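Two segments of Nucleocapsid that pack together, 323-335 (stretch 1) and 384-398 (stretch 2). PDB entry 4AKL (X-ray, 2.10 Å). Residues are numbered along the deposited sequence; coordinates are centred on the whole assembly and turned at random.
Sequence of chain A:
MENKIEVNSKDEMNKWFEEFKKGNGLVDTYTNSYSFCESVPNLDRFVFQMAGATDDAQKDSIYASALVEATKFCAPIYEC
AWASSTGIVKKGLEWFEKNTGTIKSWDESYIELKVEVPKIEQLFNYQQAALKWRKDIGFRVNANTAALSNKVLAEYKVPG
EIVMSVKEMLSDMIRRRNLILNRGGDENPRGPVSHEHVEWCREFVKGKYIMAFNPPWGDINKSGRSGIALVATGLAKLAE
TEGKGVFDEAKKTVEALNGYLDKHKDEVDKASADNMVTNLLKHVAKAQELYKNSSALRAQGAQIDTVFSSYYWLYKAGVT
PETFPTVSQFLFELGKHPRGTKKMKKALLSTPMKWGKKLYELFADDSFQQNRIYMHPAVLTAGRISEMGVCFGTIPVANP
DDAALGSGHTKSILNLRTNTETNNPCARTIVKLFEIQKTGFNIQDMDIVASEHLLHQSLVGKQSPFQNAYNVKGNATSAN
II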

# COMPACT_ATOMS: atom_id res chain seq x y z
N THR A 323 4.19 -23.24 12.58
CA THR A 323 2.80 -22.91 12.95
C THR A 323 2.04 -22.19 11.84
O THR A 323 0.82 -22.02 11.94
CB THR A 323 2.75 -22.06 14.22
OG1 THR A 323 3.54 -20.89 14.03
CG2 THR A 323 3.32 -22.85 15.41
N PHE A 324 2.75 -21.77 10.78
CA PHE A 324 2.09 -21.02 9.68
C PHE A 324 0.88 -21.71 9.09
O PHE A 324 -0.11 -21.05 8.84
CB PHE A 324 3.08 -20.69 8.55
CG PHE A 324 2.43 -20.12 7.34
CD1 PHE A 324 2.10 -18.78 7.27
CD2 PHE A 324 2.10 -20.94 6.28
CE1 PHE A 324 1.47 -18.26 6.15
CE2 PHE A 324 1.47 -20.41 5.15
CZ PHE A 324 1.17 -19.10 5.10
N PRO A 325 0.93 -23.05 8.89
CA PRO A 325 -0.24 -23.69 8.28
C PRO A 325 -1.57 -23.53 9.06
O PRO A 325 -2.65 -23.56 8.44
CB PRO A 325 0.17 -25.17 8.23
CG PRO A 325 1.68 -25.13 8.26
CD PRO A 325 1.97 -24.04 9.21
N THR A 326 -1.49 -23.34 10.36
CA THR A 326 -2.68 -23.02 11.21
C THR A 326 -3.20 -21.58 11.00
O THR A 326 -4.44 -21.29 11.14
CB THR A 326 -2.37 -23.29 12.70
OG1 THR A 326 -1.51 -22.27 13.21
CG2 THR A 326 -1.70 -24.68 12.90
N VAL A 327 -2.30 -20.64 10.66
CA VAL A 327 -2.75 -19.28 10.33
C VAL A 327 -3.52 -19.35 9.02
O VAL A 327 -4.60 -18.80 8.87
CB VAL A 327 -1.59 -18.28 10.19
CG1 VAL A 327 -2.12 -16.93 9.80
CG2 VAL A 327 -0.78 -18.17 11.50
N SER A 328 -2.92 -20.04 8.07
CA SER A 328 -3.50 -20.30 6.78
C SER A 328 -4.87 -20.97 6.93
O SER A 328 -5.83 -20.59 6.29
CB SER A 328 -2.54 -21.14 5.94
OG SER A 328 -3.15 -21.62 4.76
N GLN A 329 -4.96 -21.96 7.79
CA GLN A 329 -6.22 -22.66 7.97
C GLN A 329 -7.29 -21.72 8.55
O GLN A 329 -8.44 -21.68 8.08
CB GLN A 329 -6.06 -23.86 8.88
CG GLN A 329 -7.26 -24.83 8.77
CD GLN A 329 -7.17 -25.62 7.50
OE1 GLN A 329 -6.07 -26.07 7.12
NE2 GLN A 329 -8.28 -25.79 6.83
N PHE A 330 -6.89 -20.94 9.57
CA PHE A 330 -7.77 -19.97 10.22
C PHE A 330 -8.41 -19.01 9.17
O PHE A 330 -9.61 -18.78 9.17
CB PHE A 330 -6.97 -19.17 11.26
CG PHE A 330 -7.80 -18.25 12.11
CD1 PHE A 330 -8.10 -16.99 11.71
CD2 PHE A 330 -8.24 -18.66 13.37
CE1 PHE A 330 -8.87 -16.13 12.54
CE2 PHE A 330 -8.97 -17.83 14.18
CZ PHE A 330 -9.29 -16.55 13.74
N LEU A 331 -7.56 -18.46 8.30
CA LEU A 331 -7.99 -17.53 7.29
C LEU A 331 -8.84 -18.19 6.22
O LEU A 331 -9.77 -17.58 5.74
CB LEU A 331 -6.81 -16.81 6.70
CG LEU A 331 -6.02 -15.91 7.70
CD1 LEU A 331 -4.58 -15.60 7.21
CD2 LEU A 331 -6.79 -14.59 8.00
N PHE A 332 -8.53 -19.43 5.90
CA PHE A 332 -9.27 -20.17 4.91
C PHE A 332 -10.70 -20.39 5.37
O PHE A 332 -11.61 -20.17 4.61
CB PHE A 332 -8.61 -21.53 4.63
CG PHE A 332 -9.43 -22.45 3.75
CD1 PHE A 332 -9.48 -22.26 2.38
CD2 PHE A 332 -10.15 -23.52 4.30
CE1 PHE A 332 -10.23 -23.09 1.56
CE2 PHE A 332 -10.90 -24.41 3.49
CZ PHE A 332 -10.95 -24.19 2.13
N GLU A 333 -10.87 -20.81 6.62
CA GLU A 333 -12.23 -21.03 7.21
C GLU A 333 -13.02 -19.77 7.18
O GLU A 333 -14.18 -19.81 6.95
CB GLU A 333 -12.15 -21.52 8.66
CG GLU A 333 -11.38 -22.81 8.84
CD GLU A 333 -12.05 -23.94 8.15
OE1 GLU A 333 -13.29 -23.98 8.22
OE2 GLU A 333 -11.36 -24.81 7.55
N LEU A 334 -12.34 -18.64 7.37
CA LEU A 334 -12.99 -17.35 7.48
C LEU A 334 -13.61 -16.86 6.13
O LEU A 334 -14.69 -16.26 6.09
CB LEU A 334 -11.92 -16.36 7.96
CG LEU A 334 -12.19 -15.29 8.97
CD1 LEU A 334 -12.71 -15.83 10.29
CD2 LEU A 334 -10.89 -14.45 9.21
N GLY A 335 -12.90 -17.09 5.04
CA GLY A 335 -13.38 -16.75 3.73
C GLY A 335 -14.28 -17.82 3.12
O GLY A 335 -14.88 -17.57 2.11
N ARG A 384 -8.34 -5.24 8.18
CA ARG A 384 -7.07 -5.66 7.51
C ARG A 384 -6.77 -7.14 7.59
O ARG A 384 -5.89 -7.61 6.91
CB ARG A 384 -5.93 -4.80 8.02
CG ARG A 384 -5.97 -3.41 7.32
CD ARG A 384 -4.98 -2.46 7.91
NE ARG A 384 -4.85 -1.28 7.08
CZ ARG A 384 -4.03 -0.27 7.29
NH1 ARG A 384 -3.20 -0.26 8.35
NH2 ARG A 384 -4.05 0.74 6.42
N ILE A 385 -7.55 -7.90 8.37
CA ILE A 385 -7.38 -9.34 8.40
C ILE A 385 -7.55 -9.93 6.96
O ILE A 385 -6.86 -10.92 6.59
CB ILE A 385 -8.30 -10.00 9.48
CG1 ILE A 385 -7.68 -9.84 10.91
CG2 ILE A 385 -8.50 -11.48 9.23
CD1 ILE A 385 -6.43 -10.75 11.26
N SER A 386 -8.40 -9.29 6.16
CA SER A 386 -8.59 -9.64 4.77
C SER A 386 -7.28 -9.55 3.90
O SER A 386 -7.15 -10.29 2.95
CB SER A 386 -9.72 -8.82 4.12
OG SER A 386 -9.43 -7.42 4.11
N GLU A 387 -6.33 -8.67 4.27
CA GLU A 387 -5.02 -8.55 3.59
C GLU A 387 -4.26 -9.85 3.80
O GLU A 387 -3.75 -10.43 2.87
CB GLU A 387 -4.19 -7.39 4.14
CG GLU A 387 -4.82 -6.00 4.06
CD GLU A 387 -4.76 -5.43 2.68
OE1 GLU A 387 -3.71 -5.53 2.09
OE2 GLU A 387 -5.75 -4.86 2.20
N MET A 388 -4.21 -10.29 5.06
CA MET A 388 -3.60 -11.58 5.38
C MET A 388 -4.36 -12.72 4.71
O MET A 388 -3.73 -13.67 4.23
CB MET A 388 -3.58 -11.81 6.90
CG MET A 388 -2.84 -10.78 7.67
SD MET A 388 -2.74 -11.14 9.47
CE MET A 388 -1.49 -12.38 9.39
N GLY A 389 -5.69 -12.62 4.64
CA GLY A 389 -6.51 -13.67 4.06
C GLY A 389 -6.22 -13.87 2.56
O GLY A 389 -6.15 -14.99 2.10
N VAL A 390 -6.07 -12.81 1.79
CA VAL A 390 -5.74 -13.01 0.38
C VAL A 390 -4.33 -13.62 0.19
O VAL A 390 -4.11 -14.39 -0.72
CB VAL A 390 -5.93 -11.72 -0.48
CG1 VAL A 390 -4.88 -10.67 -0.15
CG2 VAL A 390 -5.92 -12.07 -1.94
N CYS A 391 -3.38 -13.30 1.08
CA CYS A 391 -2.05 -13.90 0.95
C CYS A 391 -1.91 -15.38 1.34
O CYS A 391 -1.19 -16.15 0.69
CB CYS A 391 -1.08 -13.11 1.80
SG CYS A 391 -0.84 -11.40 1.43
N PHE A 392 -2.58 -15.74 2.46
CA PHE A 392 -2.38 -17.04 3.14
C PHE A 392 -3.64 -17.88 3.31
O PHE A 392 -3.54 -19.03 3.78
CB PHE A 392 -1.83 -16.83 4.55
CG PHE A 392 -0.71 -15.82 4.65
CD1 PHE A 392 0.39 -15.87 3.82
CD2 PHE A 392 -0.75 -14.84 5.62
CE1 PHE A 392 1.40 -14.94 3.96
CE2 PHE A 392 0.27 -13.91 5.74
CZ PHE A 392 1.31 -13.98 4.92
N GLY A 393 -4.79 -17.33 2.94
CA GLY A 393 -6.06 -17.97 3.20
C GLY A 393 -6.97 -18.42 2.09
O GLY A 393 -8.00 -18.97 2.38
N THR A 394 -6.59 -18.20 0.83
CA THR A 394 -7.40 -18.69 -0.29
C THR A 394 -7.08 -20.13 -0.56
O THR A 394 -7.88 -20.87 -1.16
CB THR A 394 -7.19 -17.89 -1.55
OG1 THR A 394 -5.87 -18.11 -2.07
CG2 THR A 394 -7.44 -16.38 -1.30
N ILE A 395 -5.89 -20.54 -0.13
CA ILE A 395 -5.43 -21.93 -0.18
C ILE A 395 -4.96 -22.34 1.23
O ILE A 395 -4.04 -21.73 1.75
CB ILE A 395 -4.23 -22.09 -1.14
CG1 ILE A 395 -4.52 -21.59 -2.58
CG2 ILE A 395 -3.83 -23.49 -1.19
CD1 ILE A 395 -3.27 -21.53 -3.52
N PRO A 396 -5.60 -23.32 1.87
CA PRO A 396 -5.10 -23.81 3.16
C PRO A 396 -3.90 -24.73 2.91
O PRO A 396 -4.04 -25.79 2.25
CB PRO A 396 -6.27 -24.58 3.73
CG PRO A 396 -6.98 -25.13 2.57
CD PRO A 396 -6.73 -24.15 1.39
N VAL A 397 -2.74 -24.33 3.39
CA VAL A 397 -1.50 -24.99 2.95
C VAL A 397 -1.35 -26.43 3.43
O VAL A 397 -0.60 -27.20 2.83
CB VAL A 397 -0.23 -24.19 3.34
CG1 VAL A 397 -0.25 -22.81 2.69
CG2 VAL A 397 -0.09 -24.12 4.83
N ALA A 398 -2.06 -26.78 4.50
CA ALA A 398 -2.08 -28.15 5.01
C ALA A 398 -2.79 -29.13 4.06
O ALA A 398 -2.45 -30.31 4.04
CB ALA A 398 -2.75 -28.20 6.40
O HOH W 1 -3.77 -24.87 6.32

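The helix of stretch 1 crosses the helix of stretch 2 at an angle of 108° between their N-to-C directions, with the axes 8.9 Å apart at closest approach. Stretch 2 then leaves its helix and runs on beside stretch 1, so that the alpha carbons of Gln329 and Pro396 lie 5.1 Å apart and those of Pro325 and Val397 5.6 Å apart. Together the two stretches bury 744 Å².

The principal bump is Leu331, which drops as a knob into a hollow formed by Ile385, Met388, Gly389 and Phe392. Its CD2 lies 3.8 Å from CG2 of Ile385, and its CD1 lies 3.9 Å from CB of Met388 and 4.0 Å from CB of Phe392. A branched leucine suits this pocket because its two methyls can touch different walls; at Gly389 the wall is backbone, with CD2 of Leu331 4.0 Å from N of Gly389. One turn further on, Leu334 adds a second contact with Ile385, CD2 to CG2 at 3.8 Å.

The backbones come closest at Gly393, whose CA is 4.3 Å from that of Phe332. A beta carbon here would sit 2.6 Å from CB of Leu331, a clash, so glycine fits where another residue in this conformation would not. The close approach also brings CA of Phe332 to 3.1 Å from O of Gly393, a CA-H...O contact.

Beyond the glycine, Pro396 supplies a compact, puckered ring to cover the Phe332 ring. Its CG stands 3.7 Å from the centroid of that ring, almost on the ring normal, a CH-pi contact in which a proline C-H meets the electron-rich face. Near the other end of the contact, the edge of Phe324 points toward the face of Phe392 with the planes at 88°; CE1 of Phe324 is 3.5 Å from CD1 of Phe392. Val397 packs against the edge of the Phe324 ring at CE2, while CE1 of that ring meets Phe392; CG1 of Val397 is 3.8 Å from CE2 of Phe324, and its CG2 is 3.6 Å from CB of Pro325.

Within this apolar packing, Ser328 is small enough to let the chains draw near and polar enough to join them. Its OG donates to O of Phe392 at 2.8 Å and accepts from N of Val397 at 3.1 Å, tying the helix end to the segment that follows it. Alongside, a water donates to O of Pro325 and OE1 of Gln329 and accepts from N of Ala398, bridging the stretches where the side chain of Gln329 bends back toward stretch 2.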